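Local coordinates for protein RNA silencing suppressor p19 (Carnation Italian ringspot virus, PDB 6BJV) that suppresses RNA silencing in plants by binding short interfering RNAs as a homodimer and selecting them by the length of their duplex, at residues D47-N50 and D54-L57; G58-W63 and V69-L74; V119-S124 and Q142-L147. All coordinates share one frame; numbering follows the deposited sequence.

Contact 1 (D47-N50 and D54-L57); sequences DETN and DNPL
Thr49 and Asn55 make a slight van der Waals contact at the protein surface, within the long irregular connection that leads from helix 39-45 to strand 58-65. In the p19 fold this connection joins a helix lying beyond the end of the antiparallel sheet to the first strand of that sheet, and its segments 47-50 and 54-57 face each other across a wide turn. Even the closest CA atoms, those of Thr49 and Asn55, are 7.2 Å apart, and contact is made mainly through one methyl group. Threonine suits such a place because it is branched at CB and its CB points toward the other segment, where CG2 supplies a small apolar group: chi1 of 177° sets OG1 opposite the backbone N and leaves CG2 wedged between N and the carbonyl carbon, from where the methyl reaches across. The two side chains cross at about a right angle, and CG2 of Thr49 lies 3.9 Å from ND2 of Asn55. Asp54 adds only backbone to the meeting, its carbonyl O lying 3.8 Å from that of Thr49.

The firmer polar ties lie within segment 47-50 or run from segment 54-57 to the rest of the chain. Glu48 folds back so that its OE1 accepts a hydrogen bond from the N of Asp47. The polar end of Asn55 is directed to the body of the protein, where OD1 accepts a hydrogen bond from NH2 of Arg78. Beyond it, Pro56 packs on Arg78 and Arg117, and Leu57 covers Tyr73 and Arg75 of strand 68-75, so the chain is already seated on the sheet as it enters strand 58-65. The peptide bond between Asp54 and Asn55 is cis, and its N, that of Asn55, lies 3.8 Å from CG2 of Thr49.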
loop_
_atom_site.group_PDB
_atom_site.type_symbol
_atom_site.label_atom_id
_atom_site.label_comp_id
_atom_site.label_asym_id
_atom_site.label_seq_id
_atom_site.Cartn_x
_atom_site.Cartn_y
_atom_site.Cartn_z
ATOM N N ASP A 47 -11.186 -14.960 -22.646
ATOM C CA ASP A 47 -12.225 -15.286 -23.613
ATOM C C ASP A 47 -13.310 -16.208 -23.073
ATOM O O ASP A 47 -14.337 -16.366 -23.739
ATOM C CB ASP A 47 -11.613 -15.932 -24.867
ATOM C CG ASP A 47 -10.774 -14.960 -25.677
ATOM O OD1 ASP A 47 -10.902 -13.737 -25.465
ATOM O OD2 ASP A 47 -9.991 -15.420 -26.534
ATOM N N GLU A 48 -13.123 -16.818 -21.902
ATOM C CA GLU A 48 -14.168 -17.640 -21.304
ATOM C C GLU A 48 -15.305 -16.745 -20.830
ATOM O O GLU A 48 -16.404 -16.768 -21.394
ATOM C CB GLU A 48 -13.619 -18.470 -20.140
ATOM C CG GLU A 48 -12.610 -19.543 -20.535
ATOM C CD GLU A 48 -11.237 -18.977 -20.837
ATOM O OE1 GLU A 48 -11.119 -17.742 -20.973
ATOM O OE2 GLU A 48 -10.273 -19.767 -20.935
ATOM N N THR A 49 -15.045 -15.953 -19.794
ATOM C CA THR A 49 -15.974 -14.933 -19.323
ATOM C C THR A 49 -15.406 -13.564 -19.686
ATOM O O THR A 49 -14.939 -12.806 -18.834
ATOM C CB THR A 49 -16.213 -15.070 -17.811
ATOM O OG1 THR A 49 -17.076 -14.018 -17.363
ATOM C CG2 THR A 49 -14.897 -15.006 -17.047
ATOM N N ASN A 50 -15.443 -13.265 -20.987
ATOM C CA ASN A 50 -14.889 -12.041 -21.553
ATOM C C ASN A 50 -15.062 -10.852 -20.616
ATOM O O ASN A 50 -16.190 -10.442 -20.326
ATOM C CB ASN A 50 -15.546 -11.746 -22.903
ATOM C CG ASN A 50 -15.402 -12.890 -23.888
ATOM O OD1 ASN A 50 -16.208 -13.820 -23.900
ATOM N ND2 ASN A 50 -14.377 -12.819 -24.730
ATOM N N ASP A 54 -12.458 -9.593 -14.074
ATOM C CA ASP A 54 -13.173 -10.694 -13.443
ATOM C C ASP A 54 -13.569 -11.751 -14.480
ATOM O O ASP A 54 -14.318 -11.434 -15.399
ATOM C CB ASP A 54 -14.422 -10.183 -12.722
ATOM C CG ASP A 54 -15.163 -11.281 -11.985
ATOM O OD1 ASP A 54 -14.496 -12.197 -11.464
ATOM O OD2 ASP A 54 -16.412 -11.230 -11.929
ATOM N N ASN A 55 -13.097 -12.998 -14.368
ATOM C CA ASN A 55 -12.207 -13.470 -13.308
ATOM C C ASN A 55 -10.740 -13.279 -13.697
ATOM O O ASN A 55 -10.413 -13.304 -14.881
ATOM C CB ASN A 55 -12.477 -14.944 -13.008
ATOM C CG ASN A 55 -13.841 -15.167 -12.390
ATOM O OD1 ASN A 55 -14.040 -14.930 -11.201
ATOM N ND2 ASN A 55 -14.792 -15.619 -13.198
ATOM N N PRO A 56 -9.850 -13.088 -12.707
ATOM C CA PRO A 56 -8.420 -12.979 -13.021
ATOM C C PRO A 56 -7.687 -14.303 -12.875
ATOM O O PRO A 56 -8.041 -15.127 -12.025
ATOM C CB PRO A 56 -7.924 -11.947 -12.003
ATOM C CG PRO A 56 -8.895 -12.055 -10.833
ATOM C CD PRO A 56 -10.091 -12.879 -11.270
ATOM N N LEU A 57 -6.654 -14.516 -13.694
ATOM C CA LEU A 57 -5.915 -15.772 -13.650
ATOM C C LEU A 57 -5.001 -15.864 -12.435
ATOM O O LEU A 57 -4.654 -16.976 -12.019
ATOM C CB LEU A 57 -5.093 -15.940 -14.930
ATOM C CG LEU A 57 -4.277 -17.231 -15.054
ATOM C CD1 LEU A 57 -5.176 -18.459 -15.024
ATOM C CD2 LEU A 57 -3.447 -17.209 -16.327
#

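Contact 2 (G58-W63 and V69-L74). With nucleotides of chain D; nucleotides of chain C.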
loop_
_atom_site.group_PDB
_atom_site.type_symbol
_atom_site.label_atom_id
_atom_site.label_comp_id
_atom_site.label_asym_id
_atom_site.label_seq_id
_atom_site.Cartn_x
_atom_site.Cartn_y
_atom_site.Cartn_z
ATOM N N GLY A 58 -4.602 -14.736 -11.864
ATOM C CA GLY A 58 -3.730 -14.762 -10.708
ATOM C C GLY A 58 -3.493 -13.365 -10.184
ATOM O O GLY A 58 -4.284 -12.452 -10.428
ATOM N N PHE A 59 -2.389 -13.209 -9.455
ATOM C CA PHE A 59 -2.006 -11.920 -8.900
ATOM C C PHE A 59 -0.498 -11.754 -9.007
ATOM O O PHE A 59 0.244 -12.721 -9.199
ATOM C CB PHE A 59 -2.457 -11.773 -7.439
ATOM C CG PHE A 59 -1.726 -12.672 -6.481
ATOM C CD1 PHE A 59 -2.187 -13.952 -6.227
ATOM C CD2 PHE A 59 -0.589 -12.231 -5.826
ATOM C CE1 PHE A 59 -1.523 -14.781 -5.344
ATOM C CE2 PHE A 59 0.080 -13.055 -4.941
ATOM C CZ PHE A 59 -0.387 -14.332 -4.700
ATOM N N LYS A 60 -0.056 -10.507 -8.874
ATOM C CA LYS A 60 1.348 -10.143 -8.992
ATOM C C LYS A 60 1.799 -9.507 -7.686
ATOM O O LYS A 60 1.103 -8.644 -7.143
ATOM C CB LYS A 60 1.562 -9.177 -10.162
ATOM C CG LYS A 60 3.010 -8.797 -10.418
ATOM C CD LYS A 60 3.144 -8.012 -11.715
ATOM C CE LYS A 60 4.596 -7.755 -12.067
ATOM N NZ LYS A 60 4.739 -7.177 -13.431
ATOM N N GLU A 61 2.952 -9.939 -7.180
ATOM C CA GLU A 61 3.489 -9.415 -5.934
ATOM C C GLU A 61 4.994 -9.233 -6.068
ATOM O O GLU A 61 5.648 -9.900 -6.873
ATOM C CB GLU A 61 3.170 -10.332 -4.742
ATOM C CG GLU A 61 3.737 -11.740 -4.847
ATOM C CD GLU A 61 3.501 -12.555 -3.587
ATOM O OE1 GLU A 61 2.946 -12.002 -2.612
ATOM O OE2 GLU A 61 3.875 -13.748 -3.568
ATOM N N SER A 62 5.539 -8.319 -5.267
ATOM C CA SER A 62 6.953 -7.984 -5.345
ATOM C C SER A 62 7.484 -7.657 -3.957
ATOM O O SER A 62 6.753 -7.172 -3.091
ATOM C CB SER A 62 7.192 -6.800 -6.290
ATOM O OG SER A 62 6.601 -5.616 -5.786
ATOM N N TRP A 63 8.771 -7.935 -3.758
ATOM C CA TRP A 63 9.490 -7.562 -2.548
ATOM C C TRP A 63 10.700 -6.728 -2.939
ATOM O O TRP A 63 11.518 -7.160 -3.759
ATOM C CB TRP A 63 9.941 -8.794 -1.758
ATOM C CG TRP A 63 8.991 -9.211 -0.681
ATOM C CD1 TRP A 63 8.132 -10.272 -0.710
ATOM C CD2 TRP A 63 8.805 -8.579 0.591
ATOM N NE1 TRP A 63 7.423 -10.338 0.466
ATOM C CE2 TRP A 63 7.819 -9.310 1.281
ATOM C CE3 TRP A 63 9.378 -7.465 1.212
ATOM C CZ2 TRP A 63 7.391 -8.963 2.561
ATOM C CZ3 TRP A 63 8.952 -7.122 2.483
ATOM C CH2 TRP A 63 7.968 -7.869 3.143
ATOM N N VAL A 69 14.931 -5.806 -6.210
ATOM C CA VAL A 69 13.498 -6.055 -6.316
ATOM C C VAL A 69 13.270 -7.462 -6.851
ATOM O O VAL A 69 13.871 -7.858 -7.857
ATOM C CB VAL A 69 12.820 -5.010 -7.219
ATOM C CG1 VAL A 69 11.323 -5.275 -7.327
ATOM C CG2 VAL A 69 13.081 -3.603 -6.681
ATOM N N PHE A 70 12.397 -8.208 -6.179
ATOM C CA PHE A 70 11.958 -9.525 -6.614
ATOM C C PHE A 70 10.475 -9.473 -6.958
ATOM O O PHE A 70 9.724 -8.664 -6.404
ATOM C CB PHE A 70 12.195 -10.576 -5.527
ATOM C CG PHE A 70 13.633 -10.714 -5.111
ATOM C CD1 PHE A 70 14.184 -9.848 -4.182
ATOM C CD2 PHE A 70 14.428 -11.717 -5.639
ATOM C CE1 PHE A 70 15.507 -9.977 -3.793
ATOM C CE2 PHE A 70 15.748 -11.851 -5.255
ATOM C CZ PHE A 70 16.288 -10.979 -4.330
ATOM N N LYS A 71 10.051 -10.347 -7.869
ATOM C CA LYS A 71 8.676 -10.338 -8.348
ATOM C C LYS A 71 8.191 -11.755 -8.617
ATOM O O LYS A 71 8.943 -12.600 -9.108
ATOM C CB LYS A 71 8.546 -9.491 -9.619
ATOM C CG LYS A 71 8.439 -8.003 -9.342
ATOM C CD LYS A 71 8.625 -7.170 -10.595
ATOM C CE LYS A 71 8.507 -5.690 -10.280
ATOM N NZ LYS A 71 8.856 -4.841 -11.447
ATOM N N ARG A 72 6.922 -11.998 -8.291
ATOM C CA ARG A 72 6.277 -13.279 -8.533
ATOM C C ARG A 72 4.875 -13.048 -9.075
ATOM O O ARG A 72 4.207 -12.074 -8.719
ATOM C CB ARG A 72 6.187 -14.129 -7.256
ATOM C CG ARG A 72 7.443 -14.906 -6.914
ATOM C CD ARG A 72 7.728 -15.984 -7.942
ATOM N NE ARG A 72 8.871 -16.808 -7.564
ATOM C CZ ARG A 72 10.135 -16.400 -7.616
ATOM N NH1 ARG A 72 10.424 -15.170 -8.022
ATOM N NH2 ARG A 72 11.110 -17.222 -7.255
ATOM N N TYR A 73 4.440 -13.959 -9.942
ATOM C CA TYR A 73 3.056 -14.023 -10.402
ATOM C C TYR A 73 2.556 -15.435 -10.134
ATOM O O TYR A 73 3.030 -16.391 -10.756
ATOM C CB TYR A 73 2.935 -13.671 -11.885
ATOM C CG TYR A 73 1.505 -13.542 -12.363
ATOM C CD1 TYR A 73 0.709 -14.666 -12.551
ATOM C CD2 TYR A 73 0.951 -12.298 -12.629
ATOM C CE1 TYR A 73 -0.598 -14.552 -12.986
ATOM C CE2 TYR A 73 -0.354 -12.174 -13.066
ATOM C CZ TYR A 73 -1.124 -13.305 -13.244
ATOM O OH TYR A 73 -2.423 -13.189 -13.678
ATOM N N LEU A 74 1.610 -15.567 -9.211
ATOM C CA LEU A 74 1.063 -16.857 -8.828
ATOM C C LEU A 74 -0.381 -16.971 -9.295
ATOM O O LEU A 74 -1.105 -15.975 -9.380
ATOM C CB LEU A 74 1.131 -17.053 -7.312
ATOM C CG LEU A 74 2.521 -16.898 -6.694
ATOM C CD1 LEU A 74 2.427 -16.869 -5.183
ATOM C CD2 LEU A 74 3.449 -18.013 -7.149
ATOM P P G D 2 3.769 -9.261 -16.033
ATOM O OP1 G D 2 4.548 -9.414 -14.779
ATOM O OP2 G D 2 3.014 -8.005 -16.272
ATOM O "O5'" G D 2 4.773 -9.488 -17.248
ATOM C "C5'" G D 2 5.615 -10.631 -17.290
ATOM C "C4'" G D 2 6.517 -10.610 -18.497
ATOM O "O4'" G D 2 5.732 -10.786 -19.707
ATOM C "C3'" G D 2 7.272 -9.316 -18.743
ATOM O "O3'" G D 2 8.413 -9.167 -17.917
ATOM C "C2'" G D 2 7.590 -9.403 -20.229
ATOM O "O2'" G D 2 8.686 -10.271 -20.474
ATOM C "C1'" G D 2 6.317 -10.054 -20.765
ATOM N N9 G D 2 5.348 -9.054 -21.246
ATOM C C8 G D 2 4.196 -8.628 -20.628
ATOM N N7 G D 2 3.552 -7.724 -21.313
ATOM C C5 G D 2 4.327 -7.538 -22.450
ATOM C C6 G D 2 4.137 -6.682 -23.564
ATOM O O6 G D 2 3.213 -5.885 -23.774
ATOM N N1 G D 2 5.168 -6.814 -24.490
ATOM C C2 G D 2 6.241 -7.663 -24.363
ATOM N N2 G D 2 7.134 -7.652 -25.362
ATOM N N3 G D 2 6.429 -8.468 -23.330
ATOM C C4 G D 2 5.440 -8.352 -22.421
ATOM P P C C 11 6.657 -2.090 -8.284
ATOM O OP1 C C 11 6.304 -3.531 -8.267
ATOM O OP2 C C 11 7.397 -1.528 -9.441
ATOM O "O5'" C C 11 5.308 -1.265 -8.108
ATOM C "C5'" C C 11 4.442 -1.531 -7.017
ATOM C "C4'" C C 11 3.381 -0.471 -6.869
ATOM O "O4'" C C 11 3.981 0.809 -6.541
ATOM C "C3'" C C 11 2.556 -0.171 -8.107
ATOM O "O3'" C C 11 1.560 -1.142 -8.363
ATOM C "C2'" C C 11 2.005 1.212 -7.796
ATOM O "O2'" C C 11 0.912 1.139 -6.892
ATOM C "C1'" C C 11 3.192 1.854 -7.080
ATOM N N1 C C 11 4.019 2.669 -7.999
ATOM C C2 C C 11 3.578 3.962 -8.293
ATOM O O2 C C 11 2.526 4.366 -7.775
ATOM N N3 C C 11 4.305 4.738 -9.128
ATOM C C4 C C 11 5.431 4.265 -9.663
ATOM N N4 C C 11 6.115 5.070 -10.481
ATOM C C5 C C 11 5.903 2.949 -9.384
ATOM C C6 C C 11 5.173 2.191 -8.554
#
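Strands 58-65 and 68-75 form an antiparallel beta hairpin at one side of the sheet, with Glu61 and Arg72 at the middle of the paired segments. They form a hydrogen-bonded pair: Glu61 N reaches Arg72 O at 2.9 Å, and Arg72 N reaches Glu61 O at 2.8 Å. The pairs Phe59-Leu74 and Trp63-Phe70 repeat the pattern.

These six residues turn their side chains to the protein interior. Phe59 and Leu74 lie side by side, CZ to CD1 3.8 Å; the Phe59 ring also meets Lys141 of helix 130-144, and Leu74 packs on Ser89. Polar neighbours are satisfied there: the Glu61 carboxylate accepts hydrogen bonds from Tyr112 and Ser89, while Arg72 NE gives one to Leu32 O and NH2 forms a salt bridge with Glu17. Gly58, having no side chain, leaves space for the Tyr73 ring; Phe59 O sits over one face of that ring.

Lys60, Ser62 and Lys71 project from the opposite face, onto the RNA. The Lys60 chain is extended throughout, from chi1 of -177° onward, and carries NZ to a hydrogen bond of 2.6 Å with OP1 of G2 of chain D. Lys71 CG packs on Ser62 CB at 3.5 Å, and Lys71 NZ lies 4.1 Å from OP2 of C11 of chain C, the other strand of the RNA duplex, near enough for electrostatic attraction. Contacts to phosphates rather than bases are consistent with recognition that depends little on sequence.

Contact 3 (V119-S124 and Q142-L147); sequences VSVTIS and QELLQL. With nucleotides of chain C.
Val119, Val121 and Leu144 touch with no flat group among them; the flat groups of segment 142-147, the amides of Gln142 and Gln146, lie away from the strand, where the helix gives way to loop. There NE2 of Gln142 gives a hydrogen bond of 3.1 Å to OE1 of Gln146, which lies in the plane of the Gln142 amide, whereas the donor is tilted 28° from the plane of the Gln146 amide.

The meeting itself is aliphatic. With CG opposite the backbone N, at chi1 178°, Leu144 sends CD1 towards the strand, where it lies 3.9 Å from CG1 of Val119 and 4.3 Å from CG2 of Val121. Alternate valines suit the inner face of a strand, since both point to the helix and their branching at CB gives broad, compact surfaces. This is the last turn of helix 130-144 packing on strand 119-126, in the alpha/beta layering of p19, and Phe116 of the next strand also touches Leu144. Strand 119-126 pairs antiparallel with its copy in the second subunit, making one continuous sheet across the dimer; Leu133 and Met136 of that subunit pack on Val119 and Val121.

Ser120 and Thr122 point to the other face, towards the RNA. A small serine allows the strand close to the RNA: CB of Ser120 is 3.3 Å from C5' of C12 of chain C, and its OG is 3.1 Å from O3' of C11 of chain C.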
loop_
_atom_site.group_PDB
_atom_site.type_symbol
_atom_site.label_atom_id
_atom_site.label_comp_id
_atom_site.label_asym_id
_atom_site.label_seq_id
_atom_site.Cartn_x
_atom_site.Cartn_y
_atom_site.Cartn_z
ATOM N N VAL A 119 -6.647 -3.805 -8.026
ATOM C CA VAL A 119 -6.383 -3.168 -6.737
ATOM C C VAL A 119 -4.955 -3.499 -6.332
ATOM O O VAL A 119 -4.582 -4.676 -6.248
ATOM C CB VAL A 119 -7.375 -3.622 -5.655
ATOM C CG1 VAL A 119 -7.091 -2.904 -4.335
ATOM C CG2 VAL A 119 -8.807 -3.369 -6.098
ATOM N N SER A 120 -4.165 -2.463 -6.072
ATOM C CA SER A 120 -2.783 -2.608 -5.638
ATOM C C SER A 120 -2.658 -2.153 -4.192
ATOM O O SER A 120 -3.140 -1.074 -3.832
ATOM C CB SER A 120 -1.841 -1.799 -6.531
ATOM O OG SER A 120 -0.494 -1.949 -6.117
ATOM N N VAL A 121 -2.017 -2.980 -3.370
ATOM C CA VAL A 121 -1.722 -2.658 -1.980
ATOM C C VAL A 121 -0.213 -2.705 -1.801
ATOM O O VAL A 121 0.435 -3.684 -2.194
ATOM C CB VAL A 121 -2.415 -3.631 -1.009
ATOM C CG1 VAL A 121 -2.143 -3.226 0.439
ATOM C CG2 VAL A 121 -3.908 -3.680 -1.284
ATOM N N THR A 122 0.346 -1.651 -1.210
ATOM C CA THR A 122 1.783 -1.548 -1.010
ATOM C C THR A 122 2.079 -1.216 0.444
ATOM O O THR A 122 1.415 -0.365 1.046
ATOM C CB THR A 122 2.402 -0.481 -1.923
ATOM O OG1 THR A 122 1.788 0.787 -1.669
ATOM C CG2 THR A 122 2.213 -0.849 -3.386
ATOM N N ILE A 123 3.078 -1.897 0.998
ATOM C CA ILE A 123 3.535 -1.688 2.368
ATOM C C ILE A 123 4.983 -1.226 2.287
ATOM O O ILE A 123 5.850 -1.978 1.828
ATOM C CB ILE A 123 3.414 -2.966 3.213
ATOM C CG1 ILE A 123 2.056 -3.645 2.992
ATOM C CG2 ILE A 123 3.619 -2.653 4.687
ATOM C CD1 ILE A 123 0.857 -2.806 3.385
ATOM N N SER A 124 5.243 0.005 2.725
ATOM C CA SER A 124 6.563 0.609 2.606
ATOM C C SER A 124 7.046 1.105 3.961
ATOM O O SER A 124 6.251 1.462 4.837
ATOM C CB SER A 124 6.560 1.777 1.607
ATOM O OG SER A 124 6.255 1.332 0.297
ATOM N N GLN A 142 -3.785 -11.168 2.814
ATOM C CA GLN A 142 -4.919 -12.049 3.066
ATOM C C GLN A 142 -6.237 -11.371 2.708
ATOM O O GLN A 142 -7.075 -11.950 2.008
ATOM C CB GLN A 142 -4.923 -12.489 4.532
ATOM C CG GLN A 142 -5.970 -13.542 4.863
ATOM C CD GLN A 142 -6.079 -13.812 6.352
ATOM O OE1 GLN A 142 -5.394 -13.183 7.161
ATOM N NE2 GLN A 142 -6.945 -14.749 6.722
ATOM N N GLU A 143 -6.442 -10.140 3.186
ATOM C CA GLU A 143 -7.709 -9.458 2.939
ATOM C C GLU A 143 -7.905 -9.170 1.456
ATOM O O GLU A 143 -9.025 -9.280 0.941
ATOM C CB GLU A 143 -7.782 -8.162 3.747
ATOM C CG GLU A 143 -7.991 -8.371 5.238
ATOM C CD GLU A 143 -6.692 -8.557 5.992
ATOM O OE1 GLU A 143 -5.752 -7.767 5.760
ATOM O OE2 GLU A 143 -6.608 -9.492 6.817
ATOM N N LEU A 144 -6.834 -8.793 0.752
ATOM C CA LEU A 144 -6.955 -8.503 -0.672
ATOM C C LEU A 144 -7.485 -9.710 -1.436
ATOM O O LEU A 144 -8.279 -9.564 -2.372
ATOM C CB LEU A 144 -5.603 -8.067 -1.239
ATOM C CG LEU A 144 -5.573 -7.763 -2.741
ATOM C CD1 LEU A 144 -6.466 -6.578 -3.076
ATOM C CD2 LEU A 144 -4.152 -7.511 -3.213
ATOM N N LEU A 145 -7.058 -10.909 -1.052
ATOM C CA LEU A 145 -7.471 -12.131 -1.725
ATOM C C LEU A 145 -8.717 -12.755 -1.108
ATOM O O LEU A 145 -9.158 -13.810 -1.578
ATOM C CB LEU A 145 -6.322 -13.145 -1.708
ATOM C CG LEU A 145 -4.981 -12.627 -2.236
ATOM C CD1 LEU A 145 -3.913 -13.705 -2.133
ATOM C CD2 LEU A 145 -5.104 -12.136 -3.669
ATOM N N GLN A 146 -9.291 -12.138 -0.083
ATOM C CA GLN A 146 -10.508 -12.625 0.565
ATOM C C GLN A 146 -11.570 -11.530 0.493
ATOM O O GLN A 146 -11.976 -10.971 1.516
ATOM C CB GLN A 146 -10.231 -13.041 2.013
ATOM C CG GLN A 146 -9.477 -14.357 2.150
ATOM C CD GLN A 146 -9.219 -14.749 3.598
ATOM O OE1 GLN A 146 -8.163 -15.293 3.923
ATOM N NE2 GLN A 146 -10.185 -14.483 4.472
ATOM N N LEU A 147 -12.017 -11.227 -0.722
ATOM C CA LEU A 147 -13.066 -10.242 -0.939
ATOM C C LEU A 147 -13.880 -10.665 -2.155
ATOM O O LEU A 147 -13.583 -11.670 -2.808
ATOM C CB LEU A 147 -12.477 -8.838 -1.114
ATOM C CG LEU A 147 -12.030 -8.133 0.169
ATOM C CD1 LEU A 147 -11.224 -6.887 -0.161
ATOM C CD2 LEU A 147 -13.230 -7.769 1.033
ATOM P P C C 11 6.657 -2.090 -8.284
ATOM O OP1 C C 11 6.304 -3.531 -8.267
ATOM O OP2 C C 11 7.397 -1.528 -9.441
ATOM O "O5'" C C 11 5.308 -1.265 -8.108
ATOM C "C5'" C C 11 4.442 -1.531 -7.017
ATOM C "C4'" C C 11 3.381 -0.471 -6.869
ATOM O "O4'" C C 11 3.981 0.809 -6.541
ATOM C "C3'" C C 11 2.556 -0.171 -8.107
ATOM O "O3'" C C 11 1.560 -1.142 -8.363
ATOM C "C2'" C C 11 2.005 1.212 -7.796
ATOM O "O2'" C C 11 0.912 1.139 -6.892
ATOM C "C1'" C C 11 3.192 1.854 -7.080
ATOM N N1 C C 11 4.019 2.669 -7.999
ATOM C C2 C C 11 3.578 3.962 -8.293
ATOM O O2 C C 11 2.526 4.366 -7.775
ATOM N N3 C C 11 4.305 4.738 -9.128
ATOM C C4 C C 11 5.431 4.265 -9.663
ATOM N N4 C C 11 6.115 5.070 -10.481
ATOM C C5 C C 11 5.903 2.949 -9.384
ATOM C C6 C C 11 5.173 2.191 -8.554
ATOM P P C C 12 1.020 -1.359 -9.859
ATOM O OP1 C C 12 0.272 -2.641 -9.882
ATOM O OP2 C C 12 2.158 -1.159 -10.793
ATOM O "O5'" C C 12 -0.022 -0.170 -10.060
ATOM C "C5'" C C 12 -1.101 0.001 -9.154
ATOM C "C4'" C C 12 -1.842 1.293 -9.390
ATOM O "O4'" C C 12 -1.003 2.424 -9.029
ATOM C "C3'" C C 12 -2.243 1.582 -10.826
ATOM O "O3'" C C 12 -3.400 0.877 -11.236
ATOM C "C2'" C C 12 -2.414 3.093 -10.816
ATOM O "O2'" C C 12 -3.654 3.465 -10.230
ATOM C "C1'" C C 12 -1.274 3.513 -9.888
ATOM N N1 C C 12 -0.044 3.834 -10.645
ATOM C C2 C C 12 0.101 5.116 -11.174
ATOM O O2 C C 12 -0.802 5.943 -10.983
ATOM N N3 C C 12 1.216 5.422 -11.875
ATOM C C4 C C 12 2.163 4.500 -12.056
ATOM N N4 C C 12 3.248 4.844 -12.752
ATOM C C5 C C 12 2.039 3.180 -11.532
ATOM C C6 C C 12 0.928 2.893 -10.842
#

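How the contacts relate
Contacts 2 and 3 are buried and contact 1 lies at the surface, yet burial and size do not go together: contact 3 covers only 119 Å², close to the 95 Å² of contact 1, against 609 Å² in contact 2. The last owes its size to backbone pairing along two neighbouring strands, whereas contact 3 is a purely apolar touch of helix on sheet and contact 1 little more than a methyl against an amide. Contacts 2 and 3 share the sheet, contact 2 at edge strand 68-75 and its neighbour, contact 3 at the opposite outermost strand of the chain's sheet, 119-126; they meet where Phe59 packs on Leu145, and both offer residues to RNA. Segment 54-57 of contact 1 runs straight into strand 58-65.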